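Local coordinates for acetyltransferase, GNAT family (Streptococcus agalactiae 2603V/R, PDB 2Q7B), which probably transfers an acetyl group from acetyl-coenzyme A to an amino group of an acceptor, as members of the GNAT family do, at residues A47-K52 against D137-E142; I86-I91 against E120-F125; F131-L136 against I175-L180. One frame throughout, in Å; residues are numbered along the deposited sequence. Where two conformers were deposited one is given.

Interaction 1: A47-K52 against D137-E142; sequences AKLDIK and DTPEKE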
ATOM      1  N   ALA A  47      -4.090 -14.285   7.077  1.00 39.30           N
ATOM      2  CA  ALA A  47      -5.087 -14.242   8.158  1.00 40.25           C
ATOM      3  C   ALA A  47      -6.510 -13.849   7.729  1.00 44.64           C
ATOM      4  O   ALA A  47      -7.423 -13.942   8.548  1.00 47.04           O
ATOM      5  CB  ALA A  47      -4.622 -13.334   9.273  1.00 40.35           C
ATOM      6  N   LYS A  48      -6.719 -13.405   6.490  1.00 44.05           N
ATOM      7  CA  LYS A  48      -8.076 -13.090   6.014  1.00 45.85           C
ATOM      8  C   LYS A  48      -8.856 -12.094   6.910  1.00 44.75           C
ATOM      9  O   LYS A  48     -10.059 -12.261   7.120  1.00 45.91           O
ATOM     10  CB  LYS A  48      -8.911 -14.374   5.925  1.00 47.87           C
ATOM     11  CG  LYS A  48      -8.229 -15.622   5.358  1.00 54.26           C
ATOM     12  CD  LYS A  48      -8.257 -15.710   3.866  1.00 58.41           C
ATOM     13  CE  LYS A  48      -7.778 -17.090   3.445  1.00 63.68           C
ATOM     14  NZ  LYS A  48      -8.113 -17.384   2.025  1.00 73.08           N
ATOM     15  N   LEU A  49      -8.181 -11.068   7.426  1.00 43.35           N
ATOM     16  CA  LEU A  49      -8.792 -10.097   8.316  1.00 41.93           C
ATOM     17  C   LEU A  49      -9.474  -8.932   7.609  1.00 42.81           C
ATOM     18  O   LEU A  49     -10.180  -8.162   8.249  1.00 43.74           O
ATOM     19  CB  LEU A  49      -7.744  -9.533   9.266  1.00 42.70           C
ATOM     20  CG  LEU A  49      -7.018 -10.551  10.154  1.00 41.38           C
ATOM     21  CD1 LEU A  49      -5.804  -9.909  10.798  1.00 45.54           C
ATOM     22  CD2 LEU A  49      -7.948 -11.127  11.199  1.00 44.45           C
ATOM     23  N   ASP A  50      -9.251  -8.796   6.308  1.00 41.66           N
ATOM     24  CA  ASP A  50      -9.832  -7.708   5.512  1.00 43.54           C
ATOM     25  C   ASP A  50      -9.574  -6.318   6.122  1.00 40.76           C
ATOM     26  O   ASP A  50     -10.491  -5.538   6.339  1.00 41.68           O
ATOM     27  CB  ASP A  50     -11.335  -7.964   5.273  1.00 45.69           C
ATOM     28  CG  ASP A  50     -11.952  -6.979   4.285  1.00 53.25           C
ATOM     29  OD1 ASP A  50     -11.235  -6.535   3.351  1.00 60.46           O
ATOM     30  OD2 ASP A  50     -13.158  -6.647   4.447  1.00 63.08           O
ATOM     31  N   ILE A  51      -8.308  -6.022   6.395  1.00 36.30           N
ATOM     32  CA  ILE A  51      -7.919  -4.734   6.941  1.00 35.88           C
ATOM     33  C   ILE A  51      -7.484  -3.840   5.787  1.00 34.91           C
ATOM     34  O   ILE A  51      -6.671  -4.231   4.957  1.00 34.34           O
ATOM     35  CB  ILE A  51      -6.784  -4.846   7.989  1.00 35.26           C
ATOM     36  CG1 ILE A  51      -7.250  -5.688   9.178  1.00 37.43           C
ATOM     37  CG2 ILE A  51      -6.359  -3.453   8.459  1.00 40.69           C
ATOM     38  CD1 ILE A  51      -6.134  -6.054  10.166  1.00 37.66           C
ATOM     39  N   LYS A  52      -8.030  -2.633   5.734  1.00 34.03           N
ATOM     40  CA  LYS A  52      -7.675  -1.679   4.687  1.00 34.63           C
ATOM     41  C   LYS A  52      -6.470  -0.873   5.130  1.00 34.86           C
ATOM     42  O   LYS A  52      -6.274  -0.634   6.334  1.00 34.35           O
ATOM     43  CB  LYS A  52      -8.841  -0.731   4.394  1.00 34.29           C
ATOM     44  CG  LYS A  52     -10.173  -1.365   4.057  1.00 43.67           C
ATOM     45  CD  LYS A  52     -10.133  -2.313   2.880  1.00 52.17           C
ATOM     46  CE  LYS A  52     -11.525  -2.966   2.684  1.00 56.72           C
ATOM     47  N   ASP A 137      -2.305  -5.905  20.880  1.00 38.40           N
ATOM     48  CA  ASP A 137      -3.472  -6.730  20.663  1.00 40.34           C
ATOM     49  C   ASP A 137      -3.171  -7.687  19.525  1.00 39.64           C
ATOM     50  O   ASP A 137      -2.282  -7.449  18.707  1.00 38.11           O
ATOM     51  CB  ASP A 137      -4.762  -5.939  20.423  1.00 43.97           C
ATOM     52  CG  ASP A 137      -4.816  -5.340  19.069  1.00 48.77           C
ATOM     53  OD1 ASP A 137      -3.796  -4.751  18.708  1.00 65.48           O
ATOM     54  OD2 ASP A 137      -5.858  -5.444  18.391  1.00 60.79           O
ATOM     55  N   THR A 138      -3.915  -8.778  19.500  1.00 39.89           N
ATOM     56  CA  THR A 138      -3.731  -9.819  18.519  1.00 41.81           C
ATOM     57  C   THR A 138      -5.091 -10.465  18.258  1.00 42.10           C
ATOM     58  O   THR A 138      -5.856 -10.641  19.198  1.00 44.52           O
ATOM     59  CB  THR A 138      -2.679 -10.867  19.035  1.00 41.86           C
ATOM     60  OG1 THR A 138      -2.663 -12.004  18.173  1.00 47.39           O
ATOM     61  CG2 THR A 138      -2.980 -11.333  20.450  1.00 38.73           C
ATOM     62  N   PRO A 139      -5.408 -10.804  16.991  1.00 43.89           N
ATOM     63  CA  PRO A 139      -6.697 -11.467  16.720  1.00 43.98           C
ATOM     64  C   PRO A 139      -6.903 -12.748  17.546  1.00 44.55           C
ATOM     65  O   PRO A 139      -5.961 -13.525  17.737  1.00 42.19           O
ATOM     66  CB  PRO A 139      -6.623 -11.791  15.230  1.00 44.62           C
ATOM     67  CG  PRO A 139      -5.637 -10.826  14.670  1.00 44.79           C
ATOM     68  CD  PRO A 139      -4.637 -10.576  15.752  1.00 44.33           C
ATOM     69  N   GLU A 140      -8.140 -12.980  17.991  1.00 46.77           N
ATOM     70  CA  GLU A 140      -8.461 -14.126  18.841  1.00 46.22           C
ATOM     71  C   GLU A 140      -8.214 -15.444  18.112  1.00 47.86           C
ATOM     72  O   GLU A 140      -7.995 -16.460  18.762  1.00 46.40           O
ATOM     73  CB  GLU A 140      -9.908 -14.057  19.366  1.00 46.90           C
ATOM     74  CG  GLU A 140     -10.149 -14.671  20.789  1.00 43.44           C
ATOM     75  CD  GLU A 140     -10.074 -16.188  20.857  1.00 42.48           C
ATOM     76  N   LYS A 141      -8.219 -15.435  16.777  1.00 49.42           N
ATOM     77  CA  LYS A 141      -7.983 -16.662  16.013  1.00 52.13           C
ATOM     78  C   LYS A 141      -6.510 -16.959  15.747  1.00 52.29           C
ATOM     79  O   LYS A 141      -6.193 -18.007  15.192  1.00 52.01           O
ATOM     80  CB  LYS A 141      -8.704 -16.608  14.667  1.00 52.27           C
ATOM     81  CG  LYS A 141      -8.023 -15.738  13.612  1.00 56.69           C
ATOM     82  CD  LYS A 141      -8.814 -15.764  12.329  1.00 55.76           C
ATOM     83  CE  LYS A 141      -8.068 -15.100  11.201  1.00 57.43           C
ATOM     84  NZ  LYS A 141      -8.848 -15.272   9.943  1.00 60.51           N
ATOM     85  N   GLU A 142      -5.611 -16.068  16.143  1.00 53.39           N
ATOM     86  CA  GLU A 142      -4.198 -16.242  15.827  1.00 55.23           C
ATOM     87  C   GLU A 142      -3.492 -16.966  16.982  1.00 53.34           C
ATOM     88  O   GLU A 142      -2.792 -16.359  17.792  1.00 52.90           O
ATOM     89  CB  GLU A 142      -3.585 -14.876  15.494  1.00 54.98           C
ATOM     90  CG  GLU A 142      -2.842 -14.875  14.162  1.00 62.50           C
ATOM     91  CD  GLU A 142      -2.599 -13.470  13.626  1.00 61.82           C
ATOM     92  OE1 GLU A 142      -1.760 -12.746  14.224  1.00 69.57           O
ATOM     93  OE2 GLU A 142      -3.228 -13.112  12.592  1.00 72.71           O
TER
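L49 meets the P139 ring and the aliphatic part of K141, and A47 meets the ends of K141 and E142. The apolar contacts are few. L49 has CG turned to the same side as its backbone N, with chi1 at -59°, and CD1 comes within 4.0 Å of P139 CG. The two side chains lie at about a right angle. The other methyl, L49 CD2, is 4.0 Å from K141 CE, and the two side chains run alongside each other, pointing opposite ways. K141 carries its CG between the backbone N and the carbonyl carbon (chi1 77°). Beyond CG the chain is fully extended, and this takes its amine across to the A47–K48 backbone. A47 CB adds van der Waals packing against E142 OE2 at 3.6 Å. The other carboxylate oxygen, E142 OE1, is hydrogen-bonded to S145.

The polar contact is at the A47 carbonyl. K141 NZ is modelled as a donor to A47 O at 2.4 Å. That is too short for an ordinary hydrogen bond, so its exact geometry is doubtful.

A turn sets the course of the 137-142 backbone. Residues P139 to E142 form a type I turn, closed by E142 N to P139 O at 3.0 Å. P139 O also accepts a bond from H146.

This is a surface contact. A47-K52 follows helix 29-46, with K48 leaving helical geometry at positive phi and L49 bonded back to Q43. D137-E142 is the end of strand 133-139 and the turn into helix 143-150, where E142 is the N-cap residue.

Interaction 2: I86-I91 against E120-F125; sequences IALLRI and ERFMLF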
ATOM      1  N   ILE A  86       8.430  -4.416  12.851  1.00 35.02           N
ATOM      2  CA  ILE A  86       7.896  -4.224  14.189  1.00 32.66           C
ATOM      3  C   ILE A  86       7.981  -2.719  14.513  1.00 34.13           C
ATOM      4  O   ILE A  86       8.843  -2.026  14.005  1.00 33.42           O
ATOM      5  CB  ILE A  86       8.590  -5.085  15.254  1.00 34.36           C
ATOM      6  CG1 ILE A  86       7.695  -5.211  16.495  1.00 34.17           C
ATOM      7  CG2 ILE A  86       9.966  -4.532  15.612  1.00 35.28           C
ATOM      8  CD1 ILE A  86       8.180  -6.270  17.489  1.00 35.71           C
ATOM      9  N   ALA A  87       7.074  -2.228  15.349  1.00 33.01           N
ATOM     10  CA  ALA A  87       7.035  -0.816  15.695  1.00 33.74           C
ATOM     11  C   ALA A  87       6.716  -0.645  17.151  1.00 32.77           C
ATOM     12  O   ALA A  87       6.034  -1.479  17.754  1.00 32.85           O
ATOM     13  CB  ALA A  87       5.964  -0.105  14.870  1.00 34.62           C
ATOM     14  N   LEU A  88       7.222   0.445  17.702  1.00 32.81           N
ATOM     15  CA  LEU A  88       6.942   0.847  19.062  1.00 34.07           C
ATOM     16  C   LEU A  88       6.288   2.213  18.993  1.00 32.69           C
ATOM     17  O   LEU A  88       6.825   3.126  18.365  1.00 32.84           O
ATOM     18  CB  LEU A  88       8.226   0.895  19.915  1.00 33.34           C
ATOM     19  CG  LEU A  88       8.066   1.271  21.390  1.00 35.23           C
ATOM     20  CD1 LEU A  88       9.153   0.662  22.241  1.00 39.66           C
ATOM     21  CD2 LEU A  88       7.991   2.793  21.624  1.00 38.80           C
ATOM     22  N   LEU A  89       5.125   2.337  19.644  1.00 33.24           N
ATOM     23  CA  LEU A  89       4.391   3.597  19.752  1.00 34.08           C
ATOM     24  C   LEU A  89       4.387   4.008  21.209  1.00 32.87           C
ATOM     25  O   LEU A  89       3.907   3.270  22.052  1.00 33.63           O
ATOM     26  CB  LEU A  89       2.935   3.433  19.258  1.00 33.36           C
ATOM     27  CG  LEU A  89       2.029   4.667  19.337  1.00 34.79           C
ATOM     28  CD1 LEU A  89       2.486   5.758  18.358  1.00 33.90           C
ATOM     29  CD2 LEU A  89       0.560   4.308  19.055  1.00 35.71           C
ATOM     30  N   ARG A  90       4.929   5.184  21.516  1.00 34.51           N
ATOM     31  CA  ARG A  90       4.917   5.686  22.885  1.00 33.59           C
ATOM     32  C   ARG A  90       3.524   6.230  23.226  1.00 35.54           C
ATOM     33  O   ARG A  90       2.958   7.025  22.472  1.00 35.99           O
ATOM     34  CB  ARG A  90       5.957   6.802  23.081  1.00 33.27           C
ATOM     35  CG  ARG A  90       5.859   7.493  24.427  1.00 34.32           C
ATOM     36  CD  ARG A  90       6.831   8.627  24.584  1.00 36.24           C
ATOM     37  NE  ARG A  90       6.615   9.271  25.876  1.00 41.14           N
ATOM     38  CZ  ARG A  90       5.724  10.236  26.118  1.00 36.13           C
ATOM     39  NH1 ARG A  90       4.921  10.701  25.174  1.00 38.99           N
ATOM     40  NH2 ARG A  90       5.617  10.724  27.337  1.00 38.48           N
ATOM     41  N   ILE A  91       2.977   5.764  24.349  1.00 35.25           N
ATOM     42  CA  ILE A  91       1.710   6.264  24.889  1.00 35.85           C
ATOM     43  C   ILE A  91       2.038   7.325  25.934  1.00 35.43           C
ATOM     44  O   ILE A  91       1.483   8.420  25.909  1.00 35.13           O
ATOM     45  CB  ILE A  91       0.852   5.134  25.506  1.00 35.54           C
ATOM     46  CG1 ILE A  91       0.508   4.097  24.434  1.00 33.41           C
ATOM     47  CG2 ILE A  91      -0.408   5.704  26.154  1.00 39.31           C
ATOM     48  CD1 ILE A  91      -0.117   4.692  23.158  1.00 35.43           C
ATOM     49  N   GLU A 120      13.303  -8.757  20.093  1.00 40.33           N
ATOM     50  CA  GLU A 120      14.496  -8.387  20.851  1.00 41.70           C
ATOM     51  C   GLU A 120      14.949  -6.960  20.568  1.00 40.63           C
ATOM     52  O   GLU A 120      15.366  -6.255  21.486  1.00 37.85           O
ATOM     53  CB  GLU A 120      15.659  -9.352  20.571  1.00 42.43           C
ATOM     54  CG  GLU A 120      15.545 -10.675  21.307  1.00 45.59           C
ATOM     55  CD  GLU A 120      16.538 -11.738  20.810  1.00 47.91           C
ATOM     56  OE1 GLU A 120      17.406 -11.428  19.953  1.00 55.19           O
ATOM     57  OE2 GLU A 120      16.430 -12.896  21.273  1.00 53.25           O
ATOM     58  N   ARG A 121      14.889  -6.534  19.307  1.00 39.62           N
ATOM     59  CA  ARG A 121      15.293  -5.179  18.949  1.00 41.28           C
ATOM     60  C   ARG A 121      14.319  -4.148  19.546  1.00 42.27           C
ATOM     61  O   ARG A 121      14.747  -3.089  20.059  1.00 42.16           O
ATOM     62  CB  ARG A 121      15.406  -5.029  17.433  1.00 42.58           C
ATOM     63  CG  ARG A 121      15.739  -3.612  16.999  1.00 48.81           C
ATOM     64  CD  ARG A 121      17.162  -3.237  17.332  1.00 49.29           C
ATOM     65  NE  ARG A 121      18.014  -3.735  16.267  1.00 50.40           N
ATOM     66  CZ  ARG A 121      18.489  -3.012  15.249  1.00 51.44           C
ATOM     67  NH1 ARG A 121      18.286  -1.688  15.139  1.00 42.85           N
ATOM     68  NH2 ARG A 121      19.234  -3.630  14.342  1.00 52.25           N
ATOM     69  N   PHE A 122      13.017  -4.454  19.447  1.00 40.43           N
ATOM     70  CA  PHE A 122      11.959  -3.665  20.062  1.00 39.24           C
ATOM     71  C   PHE A 122      12.300  -3.452  21.522  1.00 40.64           C
ATOM     72  O   PHE A 122      12.214  -2.336  22.040  1.00 38.50           O
ATOM     73  CB  PHE A 122      10.623  -4.412  19.946  1.00 41.67           C
ATOM     74  CG  PHE A 122       9.461  -3.754  20.655  1.00 38.73           C
ATOM     75  CD1 PHE A 122       9.231  -3.990  22.003  1.00 44.49           C
ATOM     76  CD2 PHE A 122       8.585  -2.942  19.975  1.00 40.92           C
ATOM     77  CE1 PHE A 122       8.169  -3.399  22.671  1.00 42.07           C
ATOM     78  CE2 PHE A 122       7.514  -2.364  20.633  1.00 41.12           C
ATOM     79  CZ  PHE A 122       7.307  -2.593  21.990  1.00 38.66           C
HETATM   80  N   MSE A 123      12.697  -4.525  22.196  1.00 41.25           N
HETATM   81  CA  MSE A 123      13.014  -4.386  23.606  1.00 43.40           C
HETATM   82  C   MSE A 123      14.233  -3.686  24.077  1.00 40.56           C
HETATM   83  O   MSE A 123      14.206  -3.121  25.163  1.00 40.29           O
HETATM   84  CB  MSE A 123      12.548  -5.538  24.447  1.00 44.91           C
HETATM   85  CG  MSE A 123      11.249  -4.981  24.980  1.00 42.68           C
HETATM   86 SE   MSE A 123      10.085  -6.214  25.341  0.75 54.46          SE
HETATM   87  CE  MSE A 123       8.804  -5.357  25.697  1.00 48.62           C
ATOM     88  N   LEU A 124      15.286  -3.696  23.269  0.50 39.92           N
ATOM     89  CA  LEU A 124      16.477  -2.917  23.570  0.50 38.94           C
ATOM     90  C   LEU A 124      16.065  -1.439  23.611  0.50 38.49           C
ATOM     91  O   LEU A 124      16.497  -0.683  24.476  0.50 37.64           O
ATOM     92  CB  LEU A 124      17.551  -3.135  22.500  0.50 39.10           C
ATOM     93  CG  LEU A 124      18.899  -2.461  22.770  0.50 38.89           C
ATOM     94  N   PHE A 125      15.204  -1.043  22.677  1.00 37.67           N
ATOM     95  CA  PHE A 125      14.719   0.326  22.602  1.00 38.27           C
ATOM     96  C   PHE A 125      13.748   0.628  23.751  1.00 39.22           C
ATOM     97  O   PHE A 125      13.845   1.671  24.380  1.00 39.30           O
ATOM     98  CB  PHE A 125      14.023   0.556  21.256  1.00 38.72           C
ATOM     99  CG  PHE A 125      13.631   1.996  20.993  1.00 39.22           C
ATOM    100  CD1 PHE A 125      14.519   2.866  20.379  1.00 39.16           C
ATOM    101  CD2 PHE A 125      12.362   2.466  21.322  1.00 39.32           C
ATOM    102  CE1 PHE A 125      14.158   4.188  20.123  1.00 41.56           C
ATOM    103  CE2 PHE A 125      12.001   3.765  21.066  1.00 36.73           C
ATOM    104  CZ  PHE A 125      12.899   4.635  20.468  1.00 39.80           C
TER
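I86 and L88 pack against F122 and F125 in a buried helix-on-sheet contact. Strand 81-90 is an inner strand of the central sheet, and helix 114-128 packs on one of its faces, running roughly along the strand. The axes of the two short segments come within 8.8 Å and run nearly the same way, 26° apart.

F122 is the centre of the contact. Its CG lies opposite the backbone N (chi1 175°), and the ring reaches out to the strand. L88 CD1 sits over one face of this ring, displaced toward its rim. The methyl is 4.0 Å from the F122 ring centroid and 24° off the normal, a CH-pi contact. The root of the same side chain is tighter: L88 CB is 3.4 Å from F122 CE2. The L88 chain and the ring are set at about a right angle. At the ring edge, near its plane, A87 O lies 3.4 Å from F122 CE2. I86 CD1 touches F122 CB, at the root of the side chain, at 3.9 Å.

L88 also serves the next turn of the helix. Its CD1 is at the edge of the F125 ring, 3.8 Å from F125 CD2, so one methyl joins two phenyl rings. F125 in turn packs edge-to-face with W74 of strand 72-78. F122 also touches L98 of strand 95-103 and I134 of strand 133-139.

The chemistry is almost wholly apolar, with one carbonyl at a ring edge as the polar feature. Such a contact relies on close shape fit and burial, with weak CH-pi attraction added, rather than on directed bonds.

Interaction 3: F131-L136 against I175-L180; sequences FTRIVL and IYVKLL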
ATOM      1  N   PHE A 131      10.524   2.461  29.495  1.00 39.97           N
ATOM      2  CA  PHE A 131       9.120   2.064  29.576  1.00 40.17           C
ATOM      3  C   PHE A 131       9.055   0.906  30.557  1.00 41.36           C
ATOM      4  O   PHE A 131      10.004   0.147  30.675  1.00 42.90           O
ATOM      5  CB  PHE A 131       8.564   1.626  28.230  1.00 40.14           C
ATOM      6  CG  PHE A 131       8.530   2.717  27.206  1.00 39.87           C
ATOM      7  CD1 PHE A 131       7.754   3.844  27.403  1.00 44.89           C
ATOM      8  CD2 PHE A 131       9.236   2.602  26.019  1.00 42.84           C
ATOM      9  CE1 PHE A 131       7.706   4.841  26.450  1.00 41.94           C
ATOM     10  CE2 PHE A 131       9.183   3.605  25.064  1.00 37.52           C
ATOM     11  CZ  PHE A 131       8.426   4.718  25.281  1.00 41.17           C
ATOM     12  N   THR A 132       7.964   0.812  31.299  1.00 42.83           N
ATOM     13  CA  THR A 132       7.776  -0.268  32.269  1.00 43.45           C
ATOM     14  C   THR A 132       6.631  -1.210  31.885  1.00 43.30           C
ATOM     15  O   THR A 132       6.430  -2.225  32.543  1.00 43.58           O
ATOM     16  CB  THR A 132       7.460   0.301  33.669  1.00 42.08           C
ATOM     17  OG1 THR A 132       6.293   1.130  33.598  1.00 43.42           O
ATOM     18  CG2 THR A 132       8.627   1.113  34.187  1.00 45.75           C
ATOM     19  N   ARG A 133       5.893  -0.875  30.826  1.00 43.72           N
ATOM     20  CA  ARG A 133       4.737  -1.649  30.404  1.00 44.24           C
ATOM     21  C   ARG A 133       4.619  -1.637  28.881  1.00 42.55           C
ATOM     22  O   ARG A 133       4.692  -0.579  28.256  1.00 40.62           O
ATOM     23  CB  ARG A 133       3.461  -1.044  31.030  1.00 44.14           C
ATOM     24  CG  ARG A 133       2.184  -1.850  30.758  1.00 47.55           C
ATOM     25  CD  ARG A 133       0.958  -1.342  31.527  1.00 47.56           C
ATOM     26  NE  ARG A 133       0.448  -0.056  31.045  1.00 50.29           N
ATOM     27  CZ  ARG A 133      -0.693   0.510  31.454  1.00 50.10           C
ATOM     28  NH1 ARG A 133      -1.488  -0.091  32.333  1.00 55.48           N
ATOM     29  NH2 ARG A 133      -1.060   1.687  30.957  1.00 52.47           N
ATOM     30  N   ILE A 134       4.452  -2.819  28.292  1.00 41.92           N
ATOM     31  CA  ILE A 134       4.239  -2.948  26.851  1.00 41.68           C
ATOM     32  C   ILE A 134       2.937  -3.673  26.616  1.00 41.75           C
ATOM     33  O   ILE A 134       2.745  -4.764  27.149  1.00 39.99           O
ATOM     34  CB  ILE A 134       5.356  -3.743  26.156  1.00 42.51           C
ATOM     35  CG1 ILE A 134       6.721  -3.077  26.400  1.00 43.84           C
ATOM     36  CG2 ILE A 134       5.039  -3.933  24.659  1.00 43.38           C
ATOM     37  CD1 ILE A 134       6.862  -1.640  26.024  1.00 47.75           C
ATOM     38  N   VAL A 135       2.067  -3.079  25.795  1.00 41.88           N
ATOM     39  CA  VAL A 135       0.763  -3.646  25.480  1.00 40.87           C
ATOM     40  C   VAL A 135       0.648  -3.918  23.990  1.00 40.87           C
ATOM     41  O   VAL A 135       1.355  -3.329  23.176  1.00 39.90           O
ATOM     42  CB  VAL A 135      -0.401  -2.724  25.940  1.00 41.78           C
ATOM     43  CG1 VAL A 135      -0.284  -2.408  27.437  1.00 43.16           C
ATOM     44  CG2 VAL A 135      -0.450  -1.430  25.145  1.00 47.00           C
ATOM     45  N   LEU A 136      -0.239  -4.833  23.625  1.00 41.13           N
ATOM     46  CA  LEU A 136      -0.467  -5.139  22.223  1.00 40.85           C
ATOM     47  C   LEU A 136      -1.768  -5.868  22.090  1.00 39.65           C
ATOM     48  O   LEU A 136      -2.293  -6.395  23.077  1.00 38.82           O
ATOM     49  CB  LEU A 136       0.675  -5.990  21.666  1.00 42.88           C
ATOM     50  CG  LEU A 136       0.926  -7.394  22.241  1.00 44.36           C
ATOM     51  CD1 LEU A 136       0.028  -8.473  21.602  1.00 42.20           C
ATOM     52  CD2 LEU A 136       2.378  -7.775  22.010  1.00 46.33           C
ATOM     53  N   ILE A 175      -5.970  -8.727  24.152  1.00 41.93           N
ATOM     54  CA  ILE A 175      -4.983  -7.762  24.605  1.00 42.76           C
ATOM     55  C   ILE A 175      -3.985  -8.493  25.519  1.00 42.58           C
ATOM     56  O   ILE A 175      -4.380  -9.249  26.411  1.00 41.35           O
ATOM     57  CB  ILE A 175      -5.635  -6.505  25.289  1.00 42.57           C
ATOM     58  CG1 ILE A 175      -6.279  -5.576  24.259  1.00 48.11           C
ATOM     59  CG2 ILE A 175      -4.579  -5.615  25.940  1.00 42.06           C
ATOM     60  CD1 ILE A 175      -7.372  -6.142  23.447  1.00 54.17           C
ATOM     61  N   TYR A 176      -2.698  -8.268  25.255  1.00 44.13           N
ATOM     62  CA  TYR A 176      -1.570  -8.838  26.008  1.00 44.60           C
ATOM     63  C   TYR A 176      -0.692  -7.724  26.616  1.00 45.26           C
ATOM     64  O   TYR A 176      -0.588  -6.630  26.051  1.00 43.81           O
ATOM     65  CB  TYR A 176      -0.704  -9.712  25.085  1.00 46.05           C
ATOM     66  CG  TYR A 176      -1.238 -11.102  24.860  1.00 46.00           C
ATOM     67  CD1 TYR A 176      -0.989 -12.101  25.777  1.00 48.26           C
ATOM     68  CD2 TYR A 176      -1.977 -11.420  23.729  1.00 49.46           C
ATOM     69  CE1 TYR A 176      -1.470 -13.377  25.599  1.00 49.92           C
ATOM     70  CE2 TYR A 176      -2.469 -12.698  23.538  1.00 48.49           C
ATOM     71  CZ  TYR A 176      -2.211 -13.675  24.484  1.00 51.64           C
ATOM     72  OH  TYR A 176      -2.675 -14.959  24.323  1.00 46.91           O
ATOM     73  N   VAL A 177      -0.059  -8.018  27.749  0.50 45.37           N
ATOM     74  CA  VAL A 177       0.799  -7.048  28.439  0.50 45.45           C
ATOM     75  C   VAL A 177       2.076  -7.704  28.982  0.50 46.07           C
ATOM     76  O   VAL A 177       2.063  -8.870  29.386  0.50 45.49           O
ATOM     77  CB  VAL A 177       0.035  -6.337  29.594  0.50 44.77           C
ATOM     78  CG1 VAL A 177      -0.409  -7.335  30.671  0.50 40.61           C
ATOM     79  CG2 VAL A 177       0.878  -5.227  30.205  0.50 45.94           C
ATOM     80  N   LYS A 178       3.172  -6.946  28.977  1.00 46.35           N
ATOM     81  CA  LYS A 178       4.463  -7.402  29.496  1.00 47.83           C
ATOM     82  C   LYS A 178       5.049  -6.271  30.340  1.00 49.01           C
ATOM     83  O   LYS A 178       5.313  -5.179  29.827  1.00 46.98           O
ATOM     84  CB  LYS A 178       5.418  -7.754  28.353  1.00 48.15           C
ATOM     85  CG  LYS A 178       6.813  -8.247  28.784  1.00 49.04           C
ATOM     86  CD  LYS A 178       7.694  -8.470  27.546  1.00 49.67           C
ATOM     87  CE  LYS A 178       9.156  -8.771  27.864  1.00 46.69           C
ATOM     88  NZ  LYS A 178       9.321 -10.089  28.535  1.00 44.84           N
ATOM     89  N   LEU A 179       5.245  -6.529  31.632  1.00 51.07           N
ATOM     90  CA  LEU A 179       5.840  -5.542  32.549  1.00 52.47           C
ATOM     91  C   LEU A 179       7.355  -5.724  32.542  1.00 53.62           C
ATOM     92  O   LEU A 179       7.838  -6.851  32.701  1.00 55.02           O
ATOM     93  CB  LEU A 179       5.288  -5.693  33.976  1.00 50.62           C
ATOM     94  CG  LEU A 179       3.766  -5.563  34.133  1.00 51.47           C
ATOM     95  CD1 LEU A 179       3.346  -5.595  35.590  1.00 50.19           C
ATOM     96  CD2 LEU A 179       3.255  -4.283  33.493  1.00 54.13           C
ATOM     97  N   LEU A 180       8.096  -4.628  32.359  1.00 53.76           N
ATOM     98  CA  LEU A 180       9.560  -4.676  32.296  1.00 54.35           C
ATOM     99  C   LEU A 180      10.249  -4.545  33.669  1.00 54.68           C
ATOM    100  O   LEU A 180       9.923  -3.670  34.464  1.00 55.83           O
ATOM    101  CB  LEU A 180      10.076  -3.609  31.325  1.00 53.37           C
ATOM    102  CG  LEU A 180       9.531  -3.707  29.894  1.00 54.29           C
ATOM    103  CD1 LEU A 180      10.197  -2.679  28.984  1.00 53.54           C
ATOM    104  CD2 LEU A 180       9.712  -5.110  29.331  1.00 55.51           C
TER
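I134 and K178 exchange two backbone hydrogen bonds, and L136 and Y176 do the same. I134 N to K178 O is 2.9 Å. K178 N to I134 O is also 2.9 Å. L136 N to Y176 O is 3.0 Å, and Y176 N to L136 O is 2.9 Å. A fifth bond, L180 N to T132 O at 2.9 Å, comes from above the carbonyl plane, 54° out of it. R133 with L179 and V135 with V177 are the non-hydrogen-bonded pairs. At one of them V177 CA reaches I134 O at 3.3 Å as a CA-H...O contact.

Side chains alternate between the two faces. On one face R133 CG packs on V177 CG2 at 3.7 Å and also on L179 CD2. The R133 and L179 chains run alongside each other in the same direction. V135 CG1 lies near V177 CG2 on the same face. On the other face L136 CD1 comes to 3.8 Å from Y176 CB. The L136 chi1 of 63° puts CG between its backbone N and carbonyl carbon, so the branch leans toward Y176.

Further out, polar ends are held elsewhere. R133 NE is hydrogen-bonded to T95 OG1 and NH2 to D163 O. Y176 OH is hydrogen-bonded to E150 OE2, and K178 NZ to Q152 O. Strand 95-103 flanks 133-139 on its other edge.

The antiparallel pairing of 133-139 with the last strand, 173-179, which lies between 133-139 and 155-157, is the strand order 5-7-6 at the C-terminal end of the GNAT fold.

How the interactions relate
Interactions 1 and 3 share strand 133-139, which pairs with 175-179 along 133-136 and ends in the turn of interaction 1. They touch where T138 CG2 meets Y176 CE2 at 3.4 Å. Interactions 2 and 3 are closer, with centres about 11 Å apart. M123, a selenomethionine on the helix of interaction 2, places SE 3.7 Å from K178 CE, so the helix reaches the last strand too. L88 CD2 is likewise 3.7 Å from F131 CE2. Interactions 1 and 2 do not touch: their nearest atoms are about 10 Å apart. A bound citrate, probably from the crystallisation liquor, lies about 5 Å from the L49 side chain of interaction 1.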